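Local coordinates for protein nicotinamide-nucleotide adenylyltransferase NadR family / Ribosylnicotinamide kinase (Lactococcus lactis subsp. cremoris, PDB 6GYE) that probably phosphorylates nicotinamide riboside with its kinase domain and converts the resulting mononucleotide to NAD with its adenylyltransferase domain, at residues G17-T22 with A148-I153; G43-V48 with K81-N86; N95-W100 with L126-E131; T184-A189 with D295-I300; D261-R266 with A332-L337. One frame throughout, in Å; residues are numbered along the deposited sequence. Where two conformers were deposited one is given.

Contact 1: G17-T22 with A148-I153; sequences GIYFGT and ADRHDI. With SO4 (sulfate ion), chain E.
Gly-21 and Arg-150 bring the two backbones no nearer than 9.9 Å between their CA atoms, so side chains must span the gap between the strand end at 17-22 and the turn 148-153. Asp-149 shapes that turn by accepting a capping bond from His-151 N. The span is made by Arg-150, whose chain bends at chi2 (-72°) and again at chi3. The end of the guanidinium grips one carbonyl oxygen with two nitrogens: NH1 lies 2.7 Å and NH2 2.9 Å from Phe-20 O, which sits almost in the guanidinium plane. Over one face of the same group lies Tyr-19, its ring turned only 11° from the guanidinium plane and its OH 3.6 Å from Arg-150 CZ. That hydroxyl is hydrogen-bonded to Gln-33 of helix 28-40, and Ile-153 CD1 packs against it at 3.8 Å. Arg-150 NH1 further donates to a sulfate, nearly straight at 166°, with 3.2 Å to its O1; Thr-22 OG1 holds the ion too, 2.7 Å from its O3. His-30 and the Phe-23 amide also bind this ion, probably from the crystallisation liquor, near where nucleotidylyltransferases carry their HxGH motif; it may mark a phosphate position. Strand 15-21 lies between strands 43-50 and 118-123, while helix 28-40 packs against both Tyr-19 and Ile-153.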
# COMPACT_ATOMS: atom_id res chain seq x y z
N GLY A 17 -14.08 -13.95 -23.19
CA GLY A 17 -13.31 -12.75 -23.47
C GLY A 17 -11.99 -12.77 -22.72
O GLY A 17 -11.93 -13.19 -21.56
N ILE A 18 -10.94 -12.30 -23.38
CA ILE A 18 -9.60 -12.25 -22.80
C ILE A 18 -9.23 -10.78 -22.68
O ILE A 18 -9.17 -10.06 -23.69
CB ILE A 18 -8.56 -13.02 -23.65
CG1 ILE A 18 -8.65 -14.54 -23.50
CG2 ILE A 18 -7.16 -12.68 -23.18
CD1 ILE A 18 -9.98 -15.18 -23.50
N TYR A 19 -8.97 -10.34 -21.46
CA TYR A 19 -8.69 -8.93 -21.18
C TYR A 19 -7.30 -8.85 -20.56
O TYR A 19 -7.02 -9.55 -19.58
CB TYR A 19 -9.75 -8.32 -20.26
CG TYR A 19 -9.59 -6.83 -20.03
CD1 TYR A 19 -8.75 -6.34 -19.04
CD2 TYR A 19 -10.30 -5.92 -20.79
CE1 TYR A 19 -8.61 -4.98 -18.84
CE2 TYR A 19 -10.17 -4.58 -20.59
CZ TYR A 19 -9.32 -4.10 -19.63
OH TYR A 19 -9.21 -2.73 -19.45
N PHE A 20 -6.44 -8.01 -21.15
CA PHE A 20 -5.04 -7.88 -20.77
C PHE A 20 -4.80 -6.63 -19.96
O PHE A 20 -5.48 -5.62 -20.13
CB PHE A 20 -4.14 -7.79 -22.00
CG PHE A 20 -4.08 -9.03 -22.82
CD1 PHE A 20 -3.16 -10.01 -22.54
CD2 PHE A 20 -4.91 -9.18 -23.92
CE1 PHE A 20 -3.07 -11.14 -23.32
CE2 PHE A 20 -4.83 -10.32 -24.71
CZ PHE A 20 -3.91 -11.29 -24.42
N GLY A 21 -3.77 -6.68 -19.12
CA GLY A 21 -3.26 -5.48 -18.48
C GLY A 21 -2.03 -5.80 -17.67
O GLY A 21 -1.75 -6.97 -17.38
N THR A 22 -1.30 -4.74 -17.31
CA THR A 22 -0.27 -4.86 -16.27
C THR A 22 -0.83 -4.60 -14.87
O THR A 22 -0.38 -5.21 -13.89
CB THR A 22 0.91 -3.93 -16.56
OG1 THR A 22 0.43 -2.62 -16.86
CG2 THR A 22 1.72 -4.42 -17.74
N ALA A 148 -9.25 -2.41 -28.86
CA ALA A 148 -9.90 -1.50 -27.94
C ALA A 148 -8.97 -0.32 -27.71
O ALA A 148 -7.75 -0.49 -27.63
CB ALA A 148 -10.22 -2.19 -26.61
N ASP A 149 -9.54 0.86 -27.56
CA ASP A 149 -8.73 2.03 -27.30
C ASP A 149 -8.35 2.04 -25.82
O ASP A 149 -9.23 2.03 -24.95
CB ASP A 149 -9.49 3.29 -27.70
CG ASP A 149 -8.61 4.49 -27.77
OD1 ASP A 149 -7.49 4.43 -27.21
OD2 ASP A 149 -9.01 5.49 -28.43
N ARG A 150 -7.06 1.99 -25.54
CA ARG A 150 -6.57 1.94 -24.17
C ARG A 150 -5.92 3.24 -23.74
O ARG A 150 -5.47 3.35 -22.60
CB ARG A 150 -5.56 0.79 -23.99
CG ARG A 150 -6.15 -0.61 -24.04
CD ARG A 150 -6.97 -0.94 -22.82
NE ARG A 150 -6.19 -1.34 -21.64
CZ ARG A 150 -6.09 -2.59 -21.19
NH1 ARG A 150 -5.38 -2.88 -20.09
NH2 ARG A 150 -6.69 -3.58 -21.86
N HIS A 151 -5.90 4.25 -24.61
CA HIS A 151 -5.17 5.47 -24.30
C HIS A 151 -5.59 6.08 -22.96
O HIS A 151 -4.75 6.42 -22.13
CB HIS A 151 -5.32 6.48 -25.42
CG HIS A 151 -4.72 7.81 -25.09
ND1 HIS A 151 -5.44 8.82 -24.48
CD2 HIS A 151 -3.46 8.29 -25.25
CE1 HIS A 151 -4.65 9.87 -24.30
NE2 HIS A 151 -3.45 9.57 -24.76
N ASP A 152 -6.90 6.23 -22.74
CA ASP A 152 -7.37 6.84 -21.50
C ASP A 152 -7.03 5.98 -20.29
O ASP A 152 -6.71 6.50 -19.22
CB ASP A 152 -8.88 7.10 -21.57
CG ASP A 152 -9.23 8.26 -22.49
OD1 ASP A 152 -8.34 8.72 -23.24
OD2 ASP A 152 -10.39 8.71 -22.46
N ILE A 153 -7.08 4.66 -20.44
CA ILE A 153 -6.74 3.78 -19.32
C ILE A 153 -5.27 3.91 -18.96
O ILE A 153 -4.91 4.04 -17.78
CB ILE A 153 -7.16 2.35 -19.65
CG1 ILE A 153 -8.69 2.33 -19.70
CG2 ILE A 153 -6.62 1.33 -18.61
CD1 ILE A 153 -9.24 1.00 -19.88
S SO4 E . -2.16 -1.10 -17.89
O1 SO4 E . -3.55 -0.90 -18.30
O2 SO4 E . -2.01 -0.86 -16.45
O3 SO4 E . -1.85 -2.48 -18.24
O4 SO4 E . -1.25 -0.18 -18.57

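Contact 2: G43-V48 with K81-N86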
# COMPACT_ATOMS: atom_id res chain seq x y z
N GLY A 43 -17.91 -15.72 -20.03
CA GLY A 43 -16.88 -15.56 -19.02
C GLY A 43 -15.71 -14.77 -19.55
O GLY A 43 -15.52 -14.64 -20.76
N VAL A 44 -14.92 -14.23 -18.62
CA VAL A 44 -13.78 -13.39 -18.95
C VAL A 44 -12.55 -13.93 -18.24
O VAL A 44 -12.60 -14.23 -17.04
CB VAL A 44 -14.01 -11.92 -18.54
CG1 VAL A 44 -12.75 -11.09 -18.74
CG2 VAL A 44 -15.16 -11.31 -19.32
N LEU A 45 -11.45 -14.05 -18.98
CA LEU A 45 -10.14 -14.35 -18.41
C LEU A 45 -9.32 -13.06 -18.39
O LEU A 45 -9.05 -12.48 -19.45
CB LEU A 45 -9.44 -15.42 -19.24
CG LEU A 45 -8.09 -15.92 -18.70
CD1 LEU A 45 -8.26 -16.54 -17.33
CD2 LEU A 45 -7.48 -16.93 -19.65
N LEU A 46 -8.96 -12.60 -17.19
CA LEU A 46 -8.07 -11.45 -17.04
C LEU A 46 -6.63 -11.93 -17.09
O LEU A 46 -6.27 -12.85 -16.35
CB LEU A 46 -8.30 -10.70 -15.74
CG LEU A 46 -9.68 -10.11 -15.49
CD1 LEU A 46 -9.68 -9.27 -14.20
CD2 LEU A 46 -10.15 -9.30 -16.70
N VAL A 47 -5.83 -11.35 -17.98
CA VAL A 47 -4.43 -11.74 -18.08
C VAL A 47 -3.56 -10.62 -17.52
O VAL A 47 -3.54 -9.51 -18.06
CB VAL A 47 -4.04 -12.12 -19.51
CG1 VAL A 47 -2.56 -12.43 -19.57
CG2 VAL A 47 -4.82 -13.34 -19.94
N VAL A 48 -2.88 -10.91 -16.41
CA VAL A 48 -1.90 -10.00 -15.83
C VAL A 48 -0.56 -10.38 -16.42
O VAL A 48 -0.07 -11.49 -16.18
CB VAL A 48 -1.84 -10.14 -14.30
CG1 VAL A 48 -1.10 -8.95 -13.71
CG2 VAL A 48 -3.21 -10.32 -13.70
N LYS A 81 -12.15 -15.00 -14.18
CA LYS A 81 -10.96 -15.68 -13.70
C LYS A 81 -9.75 -14.79 -13.94
O LYS A 81 -9.70 -14.05 -14.93
CB LYS A 81 -10.77 -17.02 -14.40
CG LYS A 81 -9.57 -17.86 -13.93
CD LYS A 81 -9.82 -18.45 -12.55
CE LYS A 81 -8.66 -19.33 -12.08
NZ LYS A 81 -8.93 -19.82 -10.70
N VAL A 82 -8.77 -14.86 -13.03
CA VAL A 82 -7.54 -14.07 -13.11
C VAL A 82 -6.37 -15.02 -13.28
O VAL A 82 -6.23 -15.98 -12.51
CB VAL A 82 -7.33 -13.20 -11.85
CG1 VAL A 82 -5.97 -12.51 -11.94
CG2 VAL A 82 -8.45 -12.19 -11.68
N SER A 83 -5.53 -14.74 -14.27
CA SER A 83 -4.41 -15.60 -14.61
C SER A 83 -3.18 -14.74 -14.90
O SER A 83 -3.28 -13.55 -15.21
CB SER A 83 -4.72 -16.50 -15.81
OG SER A 83 -4.86 -15.72 -16.98
N MET A 84 -2.01 -15.38 -14.82
CA MET A 84 -0.73 -14.71 -14.89
C MET A 84 -0.02 -15.11 -16.18
O MET A 84 0.09 -16.30 -16.48
CB MET A 84 0.13 -15.12 -13.68
CG MET A 84 1.08 -14.07 -13.17
SD MET A 84 1.96 -14.64 -11.69
CE MET A 84 3.23 -15.66 -12.43
N LEU A 85 0.45 -14.10 -16.94
CA LEU A 85 1.29 -14.32 -18.12
C LEU A 85 2.69 -13.82 -17.80
O LEU A 85 2.95 -12.62 -17.84
CB LEU A 85 0.75 -13.63 -19.37
CG LEU A 85 1.64 -13.88 -20.60
CD1 LEU A 85 1.84 -15.36 -20.82
CD2 LEU A 85 1.04 -13.27 -21.84
N ASN A 86 3.58 -14.75 -17.47
CA ASN A 86 4.97 -14.46 -17.13
C ASN A 86 5.78 -14.29 -18.41
O ASN A 86 5.89 -15.22 -19.22
CB ASN A 86 5.53 -15.59 -16.26
CG ASN A 86 6.93 -15.31 -15.72
OD1 ASN A 86 7.72 -14.59 -16.33
ND2 ASN A 86 7.23 -15.89 -14.57
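Leu-46 and Val-82 pair in parallel register, with Leu-45 matched to Lys-81, Val-47 to Ser-83 and Val-48 to Met-84; the short strand axes are inclined at 33°. The backbones are laced by alternating bonds such as Leu-46 N to Lys-81 O (2.8 Å) and Val-48 N to Ser-83 O (2.9 Å). Side chains interlock differently on the two faces. On the one bearing Leu-46, Val-82 and Val-48, the forked tip of Val-82 is the bump and the two neighbours flank it. Its CG2 meets Leu-46 CD1 at 4.0 Å, while CG1, anti to the backbone N (chi1 175°), meets Val-48 CG2 at 3.9 Å. Each methyl thus has its own partner, and Leu-70 of helix 63-73 packs on Val-82. On the face of Leu-45 and Val-47, Leu-45 CD1 reaches across into the dip beside the small Ser-83. Further along, Val-47 CG1 nestles against Leu-85 CB at a snug 3.5 Å. Ser-83 has two conformers; in one its OG comes within 3.3 Å of Leu-46 O from above the carbonyl plane, a long and doubtful supplement to the bond from Ser-83 N. Leu-107 of helix 95-110 touches this serine. Strands 43-50 and 80-86, joined through helices 55-58 and 63-73, form a beta-alpha-beta crossover at the margin of a five-stranded parallel sheet of order 3-2-1-4-5, as in the Rossmann-like fold of nucleotidylyltransferases.

Contact 3: N95-W100 with L126-E131; sequences NGWDEW and LEYAAE
Trp-97 is met by three residues of helix 126-133, each touching a different part of its indole. Over one face lies Glu-131, whose CG stands 3.6 Å from the centroid of the five-membered ring in a CH-pi contact, only 17° from the ring normal. The edge of the six-membered ring points into the face of Tyr-128, a T-shaped pair with planes at 82° and Trp-97 CH2 3.8 Å from Tyr-128 CE2. Glu-127 adds its aliphatic part, CG lying 3.8 Å from Trp-97 CZ2. Tyr-128 in turn presents its own edge to the face of Trp-100 in an offset edge-to-face pair, the centroids 5.6 Å apart. An alanine in place of Trp-97 would probably open a gap between the helices, leaving the Tyr-128 face and the Glu-131 methylenes without their partner. In the second shell, Arg-135 and Lys-134 form salt bridges with Glu-131 OE2, which probably steadies the carboxylate beside the indole, and Glu-87 accepts from Trp-100 NE1. With the short helix axes 11.7 Å apart and inclined at 70°, bulky rings bridge the distance, making an aromatic cluster that joins two helices at the surface of what is probably the adenylyltransferase domain.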
# COMPACT_ATOMS: atom_id res chain seq x y z
N ASN A 95 11.13 -14.27 -32.56
CA ASN A 95 10.89 -15.59 -31.98
C ASN A 95 10.34 -15.51 -30.57
O ASN A 95 9.91 -16.54 -30.02
CB ASN A 95 12.14 -16.48 -32.01
CG ASN A 95 12.23 -17.31 -33.27
OD1 ASN A 95 12.70 -16.85 -34.31
ND2 ASN A 95 11.77 -18.55 -33.17
N GLY A 96 10.34 -14.32 -29.96
CA GLY A 96 9.61 -14.21 -28.72
C GLY A 96 8.11 -14.19 -28.95
O GLY A 96 7.36 -14.55 -28.04
N TRP A 97 7.67 -13.81 -30.15
CA TRP A 97 6.23 -13.75 -30.43
C TRP A 97 5.62 -15.14 -30.45
O TRP A 97 4.50 -15.34 -29.98
CB TRP A 97 5.95 -13.02 -31.74
CG TRP A 97 6.01 -11.51 -31.65
CD1 TRP A 97 6.89 -10.68 -32.29
CD2 TRP A 97 5.15 -10.67 -30.88
NE1 TRP A 97 6.62 -9.37 -31.96
CE2 TRP A 97 5.57 -9.34 -31.09
CE3 TRP A 97 4.08 -10.91 -30.01
CZ2 TRP A 97 4.94 -8.26 -30.49
CZ3 TRP A 97 3.45 -9.84 -29.41
CH2 TRP A 97 3.89 -8.53 -29.65
N ASP A 98 6.34 -16.11 -31.02
CA ASP A 98 5.86 -17.49 -31.05
C ASP A 98 5.73 -18.03 -29.63
O ASP A 98 4.65 -18.46 -29.21
CB ASP A 98 6.81 -18.36 -31.86
CG ASP A 98 6.78 -18.03 -33.33
OD1 ASP A 98 5.68 -17.76 -33.85
OD2 ASP A 98 7.86 -18.05 -33.96
N GLU A 99 6.83 -17.97 -28.88
CA GLU A 99 6.83 -18.42 -27.50
C GLU A 99 5.82 -17.65 -26.65
O GLU A 99 5.13 -18.23 -25.81
CB GLU A 99 8.24 -18.29 -26.92
CG GLU A 99 8.35 -18.58 -25.43
CD GLU A 99 8.34 -20.05 -25.10
OE1 GLU A 99 8.45 -20.87 -26.04
OE2 GLU A 99 8.24 -20.38 -23.89
N TRP A 100 5.72 -16.34 -26.87
CA TRP A 100 4.73 -15.55 -26.13
C TRP A 100 3.33 -16.09 -26.36
O TRP A 100 2.58 -16.35 -25.41
CB TRP A 100 4.84 -14.07 -26.54
CG TRP A 100 3.87 -13.17 -25.86
CD1 TRP A 100 4.03 -12.53 -24.66
CD2 TRP A 100 2.59 -12.76 -26.36
NE1 TRP A 100 2.91 -11.78 -24.37
CE2 TRP A 100 2.01 -11.91 -25.40
CE3 TRP A 100 1.87 -13.05 -27.52
CZ2 TRP A 100 0.76 -11.34 -25.57
CZ3 TRP A 100 0.62 -12.49 -27.69
CH2 TRP A 100 0.08 -11.64 -26.72
N LEU A 126 -1.64 -1.96 -31.93
CA LEU A 126 -1.82 -2.60 -33.23
C LEU A 126 -0.83 -3.73 -33.45
O LEU A 126 -1.14 -4.70 -34.15
CB LEU A 126 -1.68 -1.58 -34.37
CG LEU A 126 -2.69 -0.47 -34.64
CD1 LEU A 126 -3.97 -1.06 -35.22
CD2 LEU A 126 -2.98 0.37 -33.40
N GLU A 127 0.36 -3.64 -32.86
CA GLU A 127 1.35 -4.69 -33.06
C GLU A 127 0.90 -6.01 -32.45
O GLU A 127 1.03 -7.07 -33.08
CB GLU A 127 2.69 -4.27 -32.46
CG GLU A 127 3.78 -5.33 -32.60
CD GLU A 127 5.18 -4.77 -32.46
OE1 GLU A 127 5.35 -3.76 -31.74
OE2 GLU A 127 6.11 -5.33 -33.07
N TYR A 128 0.33 -5.96 -31.25
CA TYR A 128 -0.14 -7.19 -30.62
C TYR A 128 -1.23 -7.84 -31.44
O TYR A 128 -1.21 -9.06 -31.66
CB TYR A 128 -0.61 -6.89 -29.20
CG TYR A 128 0.55 -6.79 -28.24
CD1 TYR A 128 1.36 -5.66 -28.24
CD2 TYR A 128 0.87 -7.83 -27.37
CE1 TYR A 128 2.44 -5.55 -27.38
CE2 TYR A 128 1.95 -7.73 -26.50
CZ TYR A 128 2.73 -6.58 -26.52
OH TYR A 128 3.82 -6.46 -25.68
N ALA A 129 -2.17 -7.05 -31.94
CA ALA A 129 -3.25 -7.59 -32.75
C ALA A 129 -2.71 -8.35 -33.95
O ALA A 129 -3.06 -9.52 -34.17
CB ALA A 129 -4.18 -6.47 -33.19
N ALA A 130 -1.80 -7.73 -34.70
CA ALA A 130 -1.31 -8.37 -35.92
C ALA A 130 -0.53 -9.64 -35.61
O ALA A 130 -0.66 -10.65 -36.33
CB ALA A 130 -0.45 -7.39 -36.73
N GLU A 131 0.31 -9.62 -34.57
CA GLU A 131 1.10 -10.80 -34.22
C GLU A 131 0.21 -11.92 -33.70
O GLU A 131 0.45 -13.10 -33.97
CB GLU A 131 2.17 -10.44 -33.19
CG GLU A 131 3.22 -9.43 -33.69
CD GLU A 131 4.00 -9.91 -34.93
OE1 GLU A 131 4.62 -9.06 -35.61
OE2 GLU A 131 3.99 -11.12 -35.24

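Contact 4: T184-A189 with D295-I300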
# COMPACT_ATOMS: atom_id res chain seq x y z
N THR A 184 3.77 9.98 10.73
CA THR A 184 3.88 9.40 12.06
C THR A 184 4.37 10.45 13.04
O THR A 184 5.35 11.15 12.76
CB THR A 184 4.83 8.20 12.06
OG1 THR A 184 4.37 7.22 11.12
CG2 THR A 184 4.88 7.57 13.45
N VAL A 185 3.71 10.55 14.18
CA VAL A 185 4.10 11.51 15.22
C VAL A 185 4.82 10.76 16.33
O VAL A 185 4.39 9.68 16.76
CB VAL A 185 2.87 12.26 15.77
CG1 VAL A 185 3.29 13.20 16.87
CG2 VAL A 185 2.15 13.01 14.64
N MET A 186 5.92 11.32 16.81
CA MET A 186 6.77 10.70 17.81
C MET A 186 7.13 11.71 18.90
O MET A 186 7.33 12.90 18.61
CB MET A 186 8.07 10.14 17.18
CG MET A 186 7.85 9.10 16.06
SD MET A 186 9.43 8.39 15.51
CE MET A 186 8.87 7.31 14.17
N GLY A 187 7.21 11.25 20.14
CA GLY A 187 7.54 12.14 21.24
C GLY A 187 7.33 11.45 22.56
O GLY A 187 6.75 10.37 22.65
N SER A 188 7.83 12.10 23.61
CA SER A 188 7.66 11.61 24.97
C SER A 188 6.19 11.64 25.37
O SER A 188 5.35 12.25 24.71
CB SER A 188 8.44 12.46 25.97
OG SER A 188 9.76 12.71 25.52
N ALA A 189 5.88 11.00 26.49
CA ALA A 189 4.54 11.08 27.04
C ALA A 189 4.25 12.47 27.58
O ALA A 189 5.14 13.17 28.07
CB ALA A 189 4.36 10.05 28.15
N ASP A 295 6.33 8.54 5.34
CA ASP A 295 6.70 9.62 4.44
C ASP A 295 7.16 10.85 5.20
O ASP A 295 8.02 11.58 4.72
CB ASP A 295 5.53 10.00 3.52
CG ASP A 295 5.09 8.85 2.64
OD1 ASP A 295 5.77 8.55 1.64
OD2 ASP A 295 4.06 8.22 2.97
N LEU A 296 6.63 11.06 6.40
CA LEU A 296 6.94 12.23 7.20
C LEU A 296 6.88 11.81 8.65
O LEU A 296 5.92 11.16 9.06
CB LEU A 296 5.94 13.36 6.94
CG LEU A 296 6.05 14.51 7.94
CD1 LEU A 296 7.42 15.19 7.78
CD2 LEU A 296 4.91 15.52 7.78
N ILE A 297 7.91 12.17 9.42
CA ILE A 297 8.01 11.87 10.84
C ILE A 297 8.07 13.19 11.60
O ILE A 297 9.05 13.94 11.49
CB ILE A 297 9.23 10.99 11.14
CG1 ILE A 297 9.09 9.64 10.44
CG2 ILE A 297 9.41 10.80 12.65
CD1 ILE A 297 10.41 8.86 10.33
N LEU A 298 7.04 13.47 12.38
CA LEU A 298 6.96 14.68 13.19
C LEU A 298 7.41 14.37 14.62
O LEU A 298 6.79 13.54 15.30
CB LEU A 298 5.53 15.23 13.21
CG LEU A 298 5.04 15.73 11.86
CD1 LEU A 298 3.57 16.04 11.89
CD2 LEU A 298 5.82 16.96 11.43
N VAL A 299 8.47 15.03 15.08
CA VAL A 299 9.02 14.79 16.40
C VAL A 299 8.68 15.99 17.28
O VAL A 299 9.01 17.13 16.93
CB VAL A 299 10.54 14.57 16.35
CG1 VAL A 299 11.12 14.50 17.76
CG2 VAL A 299 10.87 13.30 15.57
N ILE A 300 8.03 15.74 18.41
CA ILE A 300 7.74 16.79 19.39
C ILE A 300 8.90 16.80 20.39
O ILE A 300 9.02 15.85 21.19
CB ILE A 300 6.40 16.56 20.09
CG1 ILE A 300 5.27 16.48 19.06
CG2 ILE A 300 6.16 17.65 21.12
CD1 ILE A 300 3.89 16.21 19.69
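Met-186 and Ile-297 touch on one face of a sheet in which the flat groups are peptides, joined across the strands through their N-H and C=O groups. Thr-184 and Val-299 project to that same face; Val-185, Leu-298 and Ile-300 occupy the other. Thr-184 N donates to Leu-296 O at 3.0 Å, and Leu-298 N returns a bond to Thr-184 O. The next pair repeats the pattern, with Met-186 N 2.8 Å from Leu-298 O and Ile-300 N 2.9 Å from Met-186 O. The two strands run parallel, their short axes inclined at 26°. Strand 181-187 leads into a loop and helix 193-203, consistent with the Walker A P-loop of the P-loop NTPase fold, and Gly-187 begins that pattern. Met-186 extends beyond CG (chi2 -174°) and brings its thioether against Ile-297 CG2, SD at 3.7 Å and CE at 3.8 Å. On the reverse face Val-185 CG1 meets Ile-300 CD1 more loosely, at 4.2 Å. Helices 193-203 and 358-370 cover Leu-298 and Ile-300, whereas helix 320-333 packs on Met-186 and Val-299. The side chain of Thr-184 lies about 5 Å from the bound nicotinamide riboside.

Contact 5: D261-R266 with A332-L337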
# COMPACT_ATOMS: atom_id res chain seq x y z
N ASP A 261 4.92 4.51 16.93
CA ASP A 261 5.22 3.32 16.13
C ASP A 261 6.20 2.45 16.92
O ASP A 261 6.45 2.70 18.11
CB ASP A 261 5.81 3.74 14.79
CG ASP A 261 7.25 4.17 14.92
OD1 ASP A 261 7.60 4.78 15.96
OD2 ASP A 261 8.04 3.84 14.02
N ALA A 262 6.83 1.48 16.24
CA ALA A 262 7.73 0.57 16.95
C ALA A 262 9.03 1.25 17.38
O ALA A 262 9.60 0.89 18.42
CB ALA A 262 8.02 -0.67 16.10
N ILE A 263 9.50 2.24 16.62
CA ILE A 263 10.70 2.97 17.03
C ILE A 263 10.47 3.64 18.38
O ILE A 263 11.33 3.59 19.27
CB ILE A 263 11.12 3.99 15.95
CG1 ILE A 263 11.60 3.25 14.71
CG2 ILE A 263 12.21 4.92 16.48
CD1 ILE A 263 12.18 4.12 13.68
N VAL A 264 9.32 4.29 18.55
CA VAL A 264 9.00 4.90 19.83
C VAL A 264 9.02 3.85 20.94
O VAL A 264 9.64 4.05 21.99
CB VAL A 264 7.64 5.62 19.76
CG1 VAL A 264 7.14 6.00 21.16
CG2 VAL A 264 7.76 6.85 18.88
N THR A 265 8.37 2.71 20.72
CA THR A 265 8.41 1.65 21.73
C THR A 265 9.83 1.16 21.94
O THR A 265 10.20 0.81 23.07
CB THR A 265 7.53 0.47 21.32
OG1 THR A 265 6.20 0.95 21.08
CG2 THR A 265 7.48 -0.62 22.44
N ARG A 266 10.65 1.15 20.88
CA ARG A 266 12.03 0.70 21.01
C ARG A 266 12.86 1.67 21.84
O ARG A 266 13.83 1.26 22.49
CB ARG A 266 12.65 0.49 19.63
CG ARG A 266 13.98 -0.27 19.65
CD ARG A 266 14.53 -0.51 18.23
NE ARG A 266 15.81 -1.22 18.24
CZ ARG A 266 17.00 -0.64 18.15
NH1 ARG A 266 17.08 0.67 18.04
NH2 ARG A 266 18.11 -1.37 18.15
N ALA A 332 18.47 8.07 13.54
CA ALA A 332 19.68 7.99 12.74
C ALA A 332 20.03 6.53 12.45
O ALA A 332 20.36 6.18 11.31
CB ALA A 332 20.83 8.70 13.44
N GLU A 333 19.94 5.67 13.46
CA GLU A 333 20.27 4.26 13.28
C GLU A 333 19.50 3.63 12.11
O GLU A 333 20.06 2.83 11.36
CB GLU A 333 20.00 3.49 14.58
CG GLU A 333 20.18 1.98 14.46
CD GLU A 333 19.99 1.25 15.77
OE1 GLU A 333 20.33 0.04 15.84
OE2 GLU A 333 19.54 1.88 16.75
N PHE A 334 18.24 4.01 11.91
CA PHE A 334 17.44 3.44 10.84
C PHE A 334 17.40 4.33 9.60
O PHE A 334 16.57 4.10 8.71
CB PHE A 334 16.01 3.15 11.34
CG PHE A 334 15.95 2.08 12.40
CD1 PHE A 334 16.12 0.74 12.07
CD2 PHE A 334 15.79 2.42 13.73
CE1 PHE A 334 16.10 -0.25 13.04
CE2 PHE A 334 15.77 1.43 14.71
CZ PHE A 334 15.93 0.09 14.36
N GLY A 335 18.27 5.34 9.52
CA GLY A 335 18.41 6.16 8.32
C GLY A 335 17.19 6.97 7.92
O GLY A 335 16.90 7.10 6.72
N LEU A 336 16.48 7.55 8.89
CA LEU A 336 15.22 8.23 8.64
C LEU A 336 15.34 9.75 8.71
O LEU A 336 14.32 10.44 8.60
CB LEU A 336 14.18 7.75 9.64
CG LEU A 336 13.89 6.25 9.61
CD1 LEU A 336 13.10 5.85 10.83
CD2 LEU A 336 13.13 5.90 8.35
N LEU A 337 16.54 10.29 8.89
CA LEU A 337 16.66 11.69 9.27
C LEU A 337 16.10 12.64 8.22
O LEU A 337 15.67 13.75 8.56
CB LEU A 337 18.12 12.03 9.57
CG LEU A 337 18.62 11.34 10.84
CD1 LEU A 337 20.01 11.77 11.15
CD2 LEU A 337 17.68 11.67 12.00
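Arg-266 meets Glu-333 because both chains run out straight: the arginine CG is anti to the backbone N (chi1 -167°) with the chain extended to NE, and Glu-333 is likewise extended. Their ends form a salt bridge in which Arg-266 NH1 donates to Glu-333 OE2 at 3.0 Å, bent to 149° and arriving from above the carboxylate plane. Phe-334 CZ lies over one guanidinium face, offset toward the rim, the ring standing at 81° to that plane with CE2 3.7 Å from Arg-266 NH1. The other terminal nitrogen, NH2, is salt-bridged to Glu-282. An alanine at Arg-266 would probably leave Glu-333 and Glu-282 without their shared positive partner and uncover this part of Phe-334. Deeper in, Ile-263 and Leu-336 reach toward each other tip to tip, their CD1 atoms a tight 3.5 Å apart, while Ile-263 CD1 also touches Phe-334 CD2 at 4.0 Å. Both segments sit at helix ends: Asp-261 is the N-cap of helix 262-272, accepting from Val-264 N, and Gly-335 closes helix 320-333 in a Schellman motif. Helix 275-290 packs alongside, Ile-289 touching Ile-263 and Phe-334, and Met-186 of strand 181-187 lies against Asp-261 and Val-264.

Overall arrangement
The five contacts fall into two groups on opposite sides of the chain's centre. Contacts 1, 2 and 3 belong to the first: contacts 1 and 2 reach neighbouring strands of one five-stranded parallel sheet, their centres about 12 Å apart, and contact 3 joins helices 95-110 and 126-133 near the surface, touching contact 2 where Leu-85 meets Trp-100. Along the chain, contacts 2 and 3 are nested within the loop closed by contact 1. Contacts 4 and 5, centres about 10 Å apart, come later; their segments alternate, and both lie in the P-loop NTPase-type domain, contact 4 the nearer to bound nicotinamide riboside. About 43 Å separates the centres of contacts 1 and 4, consistent with separate adenylyltransferase and kinase domains in one bifunctional chain.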